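Local coordinates for protein 6-O-methylguanine DNA methyltransferase (Enterococcus faecalis, PDB 2B6C) that is of unknown function but is predicted to be a DNA alkylation repair enzyme of the AlkD-like family, so it probably acts on alkylated bases in DNA, at residues F174-I179 / V202-A207; S182-S187 / S212-K217. All coordinates share one frame; numbering follows the deposited sequence.

Contact 1 of 2, residues F174-I179 / V202-A207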
ATOM      1  N   PHE B 174       3.305  32.720  -1.355  1.00 16.69           N
ATOM      2  CA  PHE B 174       3.301  31.258  -1.249  1.00 16.56           C
ATOM      3  C   PHE B 174       4.022  30.778   0.009  1.00 16.12           C
ATOM      4  O   PHE B 174       3.876  29.632   0.419  1.00 16.68           O
ATOM      5  CB  PHE B 174       3.911  30.614  -2.484  1.00 15.64           C
ATOM      6  CG  PHE B 174       3.069  30.773  -3.724  1.00 17.21           C
ATOM      7  CD1 PHE B 174       3.452  31.658  -4.726  1.00 17.80           C
ATOM      8  CD2 PHE B 174       1.889  30.035  -3.890  1.00 15.04           C
ATOM      9  CE1 PHE B 174       2.663  31.801  -5.885  1.00 17.74           C
ATOM     10  CE2 PHE B 174       1.108  30.186  -5.041  1.00 16.31           C
ATOM     11  CZ  PHE B 174       1.500  31.066  -6.032  1.00 12.63           C
ATOM     12  N   ILE B 175       4.821  31.655   0.603  1.00 15.38           N
ATOM     13  CA  ILE B 175       5.462  31.318   1.861  1.00 15.10           C
ATOM     14  C   ILE B 175       4.532  31.652   3.031  1.00 14.86           C
ATOM     15  O   ILE B 175       4.328  30.819   3.923  1.00 16.33           O
ATOM     16  CB  ILE B 175       6.870  31.972   1.971  1.00 14.64           C
ATOM     17  CG1 ILE B 175       7.877  31.234   1.084  1.00 13.69           C
ATOM     18  CG2 ILE B 175       7.304  32.050   3.417  1.00 13.95           C
ATOM     19  CD1 ILE B 175       8.264  29.813   1.576  1.00  9.21           C
ATOM     20  N   GLN B 176       3.904  32.825   3.010  1.00 15.73           N
ATOM     21  CA  GLN B 176       3.047  33.196   4.137  1.00 15.42           C
ATOM     22  C   GLN B 176       1.821  32.258   4.212  1.00 15.87           C
ATOM     23  O   GLN B 176       1.395  31.864   5.303  1.00 16.08           O
ATOM     24  CB  GLN B 176       2.646  34.679   4.076  1.00 15.58           C
ATOM     25  CG  GLN B 176       3.814  35.651   4.357  1.00 13.52           C
ATOM     26  CD  GLN B 176       4.439  35.355   5.690  1.00 13.63           C
ATOM     27  OE1 GLN B 176       3.729  35.055   6.632  1.00 19.04           O
ATOM     28  NE2 GLN B 176       5.757  35.385   5.773  1.00 13.28           N
ATOM     29  N   LYS B 177       1.280  31.911   3.044  1.00 15.77           N
ATOM     30  CA  LYS B 177       0.225  30.930   2.903  1.00 16.91           C
ATOM     31  C   LYS B 177       0.629  29.591   3.507  1.00 15.85           C
ATOM     32  O   LYS B 177      -0.168  28.968   4.197  1.00 16.59           O
ATOM     33  CB  LYS B 177      -0.055  30.713   1.431  1.00 17.89           C
ATOM     34  CG  LYS B 177      -1.507  30.879   1.059  1.00 24.92           C
ATOM     35  CD  LYS B 177      -2.298  29.700   1.531  1.00 28.63           C
ATOM     36  CE  LYS B 177      -3.594  29.633   0.804  1.00 29.33           C
ATOM     37  NZ  LYS B 177      -4.745  29.664   1.778  1.00 30.72           N
ATOM     38  N   ALA B 178       1.866  29.163   3.250  1.00 15.22           N
ATOM     39  CA  ALA B 178       2.411  27.915   3.779  1.00 14.59           C
ATOM     40  C   ALA B 178       2.554  27.960   5.306  1.00 14.26           C
ATOM     41  O   ALA B 178       2.285  26.968   5.991  1.00 14.16           O
ATOM     42  CB  ALA B 178       3.744  27.589   3.119  1.00 13.99           C
ATOM     43  N   ILE B 179       2.932  29.115   5.839  1.00 14.10           N
ATOM     44  CA  ILE B 179       2.978  29.293   7.299  1.00 14.43           C
ATOM     45  C   ILE B 179       1.575  29.160   7.907  1.00 14.16           C
ATOM     46  O   ILE B 179       1.404  28.439   8.891  1.00 14.78           O
ATOM     47  CB  ILE B 179       3.608  30.643   7.735  1.00 14.39           C
ATOM     48  CG1 ILE B 179       5.078  30.697   7.340  1.00 12.84           C
ATOM     49  CG2 ILE B 179       3.435  30.901   9.282  1.00 14.58           C
ATOM     50  CD1 ILE B 179       5.666  32.095   7.543  1.00 12.79           C
ATOM     51  N   VAL B 202       5.242  37.567  15.897  1.00 16.56           N
ATOM     52  CA  VAL B 202       4.399  38.481  15.115  1.00 16.00           C
ATOM     53  C   VAL B 202       4.333  38.008  13.657  1.00 15.66           C
ATOM     54  O   VAL B 202       5.244  38.236  12.860  1.00 13.99           O
ATOM     55  CB  VAL B 202       4.841  39.958  15.249  1.00 16.32           C
ATOM     56  CG1 VAL B 202       4.016  40.883  14.324  1.00 18.70           C
ATOM     57  CG2 VAL B 202       4.697  40.409  16.717  1.00 16.75           C
ATOM     58  N   LEU B 203       3.241  37.319  13.341  1.00 15.75           N
ATOM     59  CA  LEU B 203       3.036  36.708  12.038  1.00 16.28           C
ATOM     60  C   LEU B 203       2.361  37.681  11.087  1.00 16.37           C
ATOM     61  O   LEU B 203       1.725  38.612  11.531  1.00 17.40           O
ATOM     62  CB  LEU B 203       2.192  35.435  12.171  1.00 14.85           C
ATOM     63  CG  LEU B 203       2.789  34.293  12.981  1.00 18.04           C
ATOM     64  CD1 LEU B 203       1.748  33.155  13.107  1.00 17.47           C
ATOM     65  CD2 LEU B 203       4.148  33.800  12.404  1.00 14.71           C
ATOM     66  N   SER B 204       2.495  37.462   9.784  1.00 15.84           N
ATOM     67  CA  SER B 204       1.844  38.306   8.787  1.00 16.30           C
ATOM     68  C   SER B 204       0.322  38.249   8.982  1.00 17.12           C
ATOM     69  O   SER B 204      -0.182  37.237   9.507  1.00 17.41           O
ATOM     70  CB  SER B 204       2.206  37.795   7.381  1.00 16.41           C
ATOM     71  OG  SER B 204       1.552  36.565   7.109  1.00 13.26           O
ATOM     72  N   PRO B 205      -0.420  39.330   8.616  1.00 17.57           N
ATOM     73  CA  PRO B 205      -1.892  39.244   8.665  1.00 17.11           C
ATOM     74  C   PRO B 205      -2.446  37.978   7.954  1.00 16.47           C
ATOM     75  O   PRO B 205      -3.363  37.337   8.486  1.00 16.00           O
ATOM     76  CB  PRO B 205      -2.348  40.520   7.925  1.00 16.35           C
ATOM     77  CG  PRO B 205      -1.268  41.490   8.187  1.00 18.71           C
ATOM     78  CD  PRO B 205       0.030  40.672   8.182  1.00 17.79           C
ATOM     79  N   LEU B 206      -1.900  37.621   6.784  1.00 16.44           N
ATOM     80  CA  LEU B 206      -2.409  36.443   6.080  0.60 16.90           C
ATOM     81  C   LEU B 206      -2.146  35.146   6.863  1.00 16.70           C
ATOM     82  O   LEU B 206      -3.050  34.320   6.983  1.00 16.57           O
ATOM     83  CB  LEU B 206      -1.873  36.341   4.642  0.60 16.94           C
ATOM     84  CG  LEU B 206      -2.467  35.154   3.877  0.60 18.23           C
ATOM     85  CD1 LEU B 206      -2.865  35.495   2.430  0.60 18.92           C
ATOM     86  CD2 LEU B 206      -1.504  33.970   3.949  0.60 19.17           C
ATOM     87  N   ALA B 207      -0.929  34.976   7.386  1.00 15.73           N
ATOM     88  CA  ALA B 207      -0.576  33.773   8.152  1.00 16.40           C
ATOM     89  C   ALA B 207      -1.408  33.680   9.436  1.00 16.09           C
ATOM     90  O   ALA B 207      -1.832  32.609   9.827  1.00 17.16           O
ATOM     91  CB  ALA B 207       0.948  33.744   8.473  1.00 14.02           C
TER
HETATM   92  O   HOH W   1       4.448  35.401   9.374  1.00 13.90           O
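Gln176 meets Ser204 through its side-chain amide. Its chain bends at chi2 (-56°), which turns CD back toward the start of helix 205-211. Ser204 OG donates to Gln176 OE1 at 2.7 Å. The donor stands above the carbonyl plane, 40° out of it. A water adds a second bond to the same oxygen, donating to Gln176 OE1 at 2.9 Å. That water also accepts from Ser204 N at 2.9 Å, so it bridges the side chain to the loop backbone. The amide is fixed from its other end as well, because Gln176 NE2 donates to Thr170 O. Ser204 is the N-cap of helix 205-211, and its OG accepts from Ala207 N at 3.0 Å, with an angle of 160° at the hydrogen. One hydroxyl thus caps the helix and ties it to helix 173-186. Lys177 meets Leu206 mainly through its backbone. Leu206 has two conformers, so this packing is less certain. Lys177 NZ reaches on to Glu210 in a salt bridge. Ile179 supplies the apolar part. Its CG2 packs on Ala207 CB at 3.9 Å and on Leu203 CD2 at 4.3 Å. The contact joins helix 173-186 to the start of helix 205-211, with helix 191-200 between them in the chain, consistent with the helical-repeat architecture of AlkD relatives. Ile164 of helix 157-166 touches both Ile179 and Leu203 and extends the apolar layer. Helix 138-146 packs against helix 173-186 too, with Phe138 on Phe174 and Ile175, and Arg142 and Asn146 on Ala178.

Contact 2 of 2, residues S182-S187 / S212-K217. With SO4 (sulfate ion), chain J.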
ATOM      1  N   SER B 182       0.305  25.570   7.834  1.00 15.07           N
ATOM      2  CA  SER B 182       1.014  24.679   8.765  1.00 14.64           C
ATOM      3  C   SER B 182       0.423  24.861  10.171  1.00 14.48           C
ATOM      4  O   SER B 182       0.297  23.890  10.917  1.00 14.74           O
ATOM      5  CB  SER B 182       2.522  24.907   8.751  1.00 13.39           C
ATOM      6  OG  SER B 182       2.855  26.030   9.550  1.00 14.96           O
ATOM      7  N   LEU B 183       0.000  26.091  10.482  1.00 14.45           N
ATOM      8  CA  LEU B 183      -0.595  26.404  11.788  1.00 14.17           C
ATOM      9  C   LEU B 183      -2.037  25.939  11.876  1.00 14.34           C
ATOM     10  O   LEU B 183      -2.422  25.308  12.866  1.00 14.40           O
ATOM     11  CB  LEU B 183      -0.446  27.888  12.127  1.00 13.39           C
ATOM     12  CG  LEU B 183       1.015  28.279  12.360  1.00 13.73           C
ATOM     13  CD1 LEU B 183       1.177  29.794  12.329  1.00 11.60           C
ATOM     14  CD2 LEU B 183       1.607  27.639  13.626  1.00 14.04           C
ATOM     15  N   ARG B 184      -2.805  26.209  10.820  1.00 14.92           N
ATOM     16  CA  ARG B 184      -4.164  25.707  10.676  1.00 16.36           C
ATOM     17  C   ARG B 184      -4.273  24.192  10.883  1.00 16.45           C
ATOM     18  O   ARG B 184      -5.072  23.745  11.707  1.00 16.06           O
ATOM     19  CB  ARG B 184      -4.724  26.097   9.310  1.00 17.13           C
ATOM     20  CG  ARG B 184      -6.167  25.777   9.058  1.00 19.01           C
ATOM     21  CD  ARG B 184      -6.404  26.214   7.659  1.00 23.81           C
ATOM     22  NE  ARG B 184      -7.790  26.266   7.263  1.00 28.49           N
ATOM     23  CZ  ARG B 184      -8.469  27.372   6.958  1.00 29.25           C
ATOM     24  NH1 ARG B 184      -7.940  28.584   7.084  1.00 30.74           N
ATOM     25  NH2 ARG B 184      -9.721  27.257   6.567  1.00 29.86           N
ATOM     26  N   GLN B 185      -3.460  23.422  10.163  1.00 16.63           N
ATOM     27  CA  GLN B 185      -3.476  21.953  10.274  1.00 16.60           C
ATOM     28  C   GLN B 185      -3.055  21.465  11.645  1.00 16.50           C
ATOM     29  O   GLN B 185      -3.706  20.569  12.236  1.00 15.95           O
ATOM     30  CB  GLN B 185      -2.535  21.319   9.234  1.00 17.84           C
ATOM     31  CG  GLN B 185      -3.117  21.246   7.814  1.00 18.06           C
ATOM     32  CD  GLN B 185      -4.422  20.461   7.785  1.00 21.78           C
ATOM     33  OE1 GLN B 185      -5.482  21.025   7.544  1.00 23.41           O
ATOM     34  NE2 GLN B 185      -4.336  19.143   8.011  1.00 22.46           N
ATOM     35  N   TYR B 186      -1.939  22.006  12.138  1.00 15.73           N
ATOM     36  CA  TYR B 186      -1.458  21.570  13.436  1.00 16.09           C
ATOM     37  C   TYR B 186      -2.413  21.944  14.590  1.00 15.66           C
ATOM     38  O   TYR B 186      -2.522  21.186  15.574  1.00 16.18           O
ATOM     39  CB  TYR B 186      -0.017  22.008  13.692  1.00 16.66           C
ATOM     40  CG  TYR B 186       0.575  21.333  14.898  1.00 17.49           C
ATOM     41  CD1 TYR B 186       0.451  19.937  15.070  1.00 16.44           C
ATOM     42  CD2 TYR B 186       1.260  22.076  15.875  1.00 16.15           C
ATOM     43  CE1 TYR B 186       0.975  19.300  16.188  1.00 18.02           C
ATOM     44  CE2 TYR B 186       1.798  21.438  17.016  1.00 18.08           C
ATOM     45  CZ  TYR B 186       1.652  20.052  17.153  1.00 17.29           C
ATOM     46  OH  TYR B 186       2.171  19.424  18.257  1.00 19.85           O
ATOM     47  N   SER B 187      -3.142  23.055  14.462  1.00 13.91           N
ATOM     48  CA  SER B 187      -4.147  23.419  15.491  1.00 13.70           C
ATOM     49  C   SER B 187      -5.255  22.385  15.688  1.00 13.09           C
ATOM     50  O   SER B 187      -5.954  22.391  16.709  1.00 11.13           O
ATOM     51  CB  SER B 187      -4.781  24.781  15.197  1.00 12.46           C
ATOM     52  OG  SER B 187      -5.671  24.677  14.099  1.00 14.39           O
ATOM     53  N   SER B 212      -5.298  30.806  12.519  1.00 20.83           N
ATOM     54  CA  SER B 212      -6.139  30.911  13.701  1.00 21.42           C
ATOM     55  C   SER B 212      -7.600  30.494  13.455  1.00 22.62           C
ATOM     56  O   SER B 212      -8.447  30.646  14.338  1.00 22.29           O
ATOM     57  CB  SER B 212      -6.035  32.306  14.320  1.00 21.27           C
ATOM     58  OG  SER B 212      -6.684  33.241  13.508  1.00 19.80           O
ATOM     59  N   LYS B 213      -7.890  29.942  12.275  1.00 24.09           N
ATOM     60  CA  LYS B 213      -9.253  29.513  11.947  1.00 25.94           C
ATOM     61  C   LYS B 213      -9.932  28.676  13.042  1.00 27.00           C
ATOM     62  O   LYS B 213     -11.096  28.941  13.393  1.00 26.78           O
ATOM     63  CB  LYS B 213      -9.336  28.760  10.614  1.00 26.41           C
ATOM     64  CG  LYS B 213     -10.771  28.294  10.386  1.00 29.70           C
ATOM     65  CD  LYS B 213     -11.089  27.944   8.959  1.00 35.20           C
ATOM     66  CE  LYS B 213     -12.601  28.039   8.694  1.00 38.66           C
ATOM     67  NZ  LYS B 213     -12.982  27.193   7.515  1.00 41.71           N
ATOM     68  N   TYR B 214      -9.202  27.699  13.600  1.00 27.64           N
ATOM     69  CA  TYR B 214      -9.765  26.795  14.610  1.00 28.25           C
ATOM     70  C   TYR B 214      -9.476  27.145  16.038  1.00 28.80           C
ATOM     71  O   TYR B 214      -9.629  26.301  16.923  1.00 29.56           O
ATOM     72  CB  TYR B 214      -9.374  25.329  14.340  1.00 28.05           C
ATOM     73  CG  TYR B 214      -9.829  24.910  12.982  1.00 27.74           C
ATOM     74  CD1 TYR B 214      -8.924  24.799  11.923  1.00 26.37           C
ATOM     75  CD2 TYR B 214     -11.181  24.694  12.727  1.00 26.66           C
ATOM     76  CE1 TYR B 214      -9.362  24.462  10.649  1.00 25.93           C
ATOM     77  CE2 TYR B 214     -11.623  24.346  11.471  1.00 27.36           C
ATOM     78  CZ  TYR B 214     -10.716  24.238  10.440  1.00 28.19           C
ATOM     79  OH  TYR B 214     -11.182  23.893   9.197  1.00 30.68           O
ATOM     80  N   LEU B 215      -9.067  28.373  16.296  1.00 29.25           N
ATOM     81  CA  LEU B 215      -8.873  28.782  17.673  1.00 30.20           C
ATOM     82  C   LEU B 215     -10.118  29.528  18.152  1.00 31.82           C
ATOM     83  O   LEU B 215     -10.659  30.355  17.415  1.00 31.89           O
ATOM     84  CB  LEU B 215      -7.605  29.617  17.808  1.00 29.26           C
ATOM     85  CG  LEU B 215      -6.358  29.006  17.151  1.00 28.22           C
ATOM     86  CD1 LEU B 215      -5.196  29.993  17.206  1.00 25.50           C
ATOM     87  CD2 LEU B 215      -5.971  27.645  17.758  1.00 25.77           C
ATOM     88  N   ALA B 216     -10.596  29.204  19.357  1.00 33.35           N
ATOM     89  CA  ALA B 216     -11.744  29.913  19.957  1.00 34.99           C
ATOM     90  C   ALA B 216     -11.495  31.434  20.148  1.00 35.93           C
ATOM     91  O   ALA B 216     -10.364  31.842  20.437  1.00 35.83           O
ATOM     92  CB  ALA B 216     -12.105  29.256  21.288  1.00 34.95           C
ATOM     93  N   LYS B 217     -12.541  32.255  19.986  1.00 37.23           N
ATOM     94  CA  LYS B 217     -12.455  33.718  20.214  1.00 39.14           C
ATOM     95  C   LYS B 217     -13.085  34.162  21.556  1.00 39.41           C
ATOM     96  O   LYS B 217     -14.061  33.552  22.016  1.00 38.85           O
ATOM     97  CB  LYS B 217     -13.127  34.495  19.070  1.00 38.94           C
ATOM     98  CG  LYS B 217     -12.313  34.655  17.787  1.00 40.49           C
ATOM     99  CD  LYS B 217     -12.956  35.750  16.897  1.00 41.13           C
ATOM    100  CE  LYS B 217     -12.008  36.235  15.779  1.00 45.25           C
ATOM    101  NZ  LYS B 217     -11.863  35.236  14.666  1.00 46.38           N
TER
HETATM  102  S   SO4 J 403      -9.492  23.267   5.906  1.00 60.46           S
HETATM  103  O1  SO4 J 403     -10.843  22.986   5.451  1.00 60.36           O
HETATM  104  O2  SO4 J 403      -9.061  24.560   5.380  1.00 61.07           O
HETATM  105  O3  SO4 J 403      -8.619  22.227   5.372  1.00 61.09           O
HETATM  106  O4  SO4 J 403      -9.423  23.307   7.364  1.00 60.21           O
HETATM  107  O   HOH W   2      -6.537  27.242  13.392  1.00 16.53           O
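Arg184 and Tyr214 meet where the end of helix 173-186 faces the loop after helix 205-211. The apolar contacts come first. Arg184 CG lies at the edge of the Tyr214 ring, 3.8 Å from CE1. Lys213 CG sits over the centre of the same ring, 3.9 Å above its plane. Ser187 CB packs on Leu215 CD2 at 4.0 Å. Leu215 closes a type I turn that begins at Ser212.

The polar contacts run partly through a water. Ser187 OG donates to the backbone O of Arg184, three residues earlier, at 2.6 Å. Ser187 chi1 of 73° sets OG between its own backbone N and carbonyl carbon. The water donates to Ser187 OG and accepts from Tyr214 N at 2.7 Å. It therefore links Ser187 to the turn.

Arg184 and Tyr214 bind a sulfate, probably taken from the crystallisation liquor. Tyr214 OH donates to sulfate O4 at 2.6 Å. The extended Arg184 chain carries NE to the same ion, with weak bonds to O2 and O4. The guanidinium and ring planes stand 84° apart, and sulfate O4 lies in plane at the edge of both. Lys213 lies over one guanidinium face, but Arg184 NH2 is modelled too close to Lys213 CD, and its place is doubtful. Arg184 NH1 forms a salt bridge with Glu210.

The Arg184 charge is thus met by Glu210 and, more weakly, by the sulfate. Lys213 NZ appears near the guanidinium in a doubtful geometry, and any repulsion may be eased by Glu210. A tyrosine hydroxyl and an arginine NE at the surface can hold an oxyanion here; whether this matters for DNA is not established.

Both contacts use helix 173-186, contact 1 its first half and contact 2 its last turns. Their segments alternate along the chain, and their centres are about 13 Å apart. They touch directly through packing of Leu203 CD1 on Leu183 CD1 at 3.5 Å. Glu210 joins them in charge: it pairs with Lys177 of contact 1 and Arg184 of contact 2. Contact 1 is partly buried, about 17 Å from the chain centre to its own centre. Contact 2 lies at the surface, about 20 Å out, and carries the sulfate. Together they hold helix 205-211 and the loop after it against one helix.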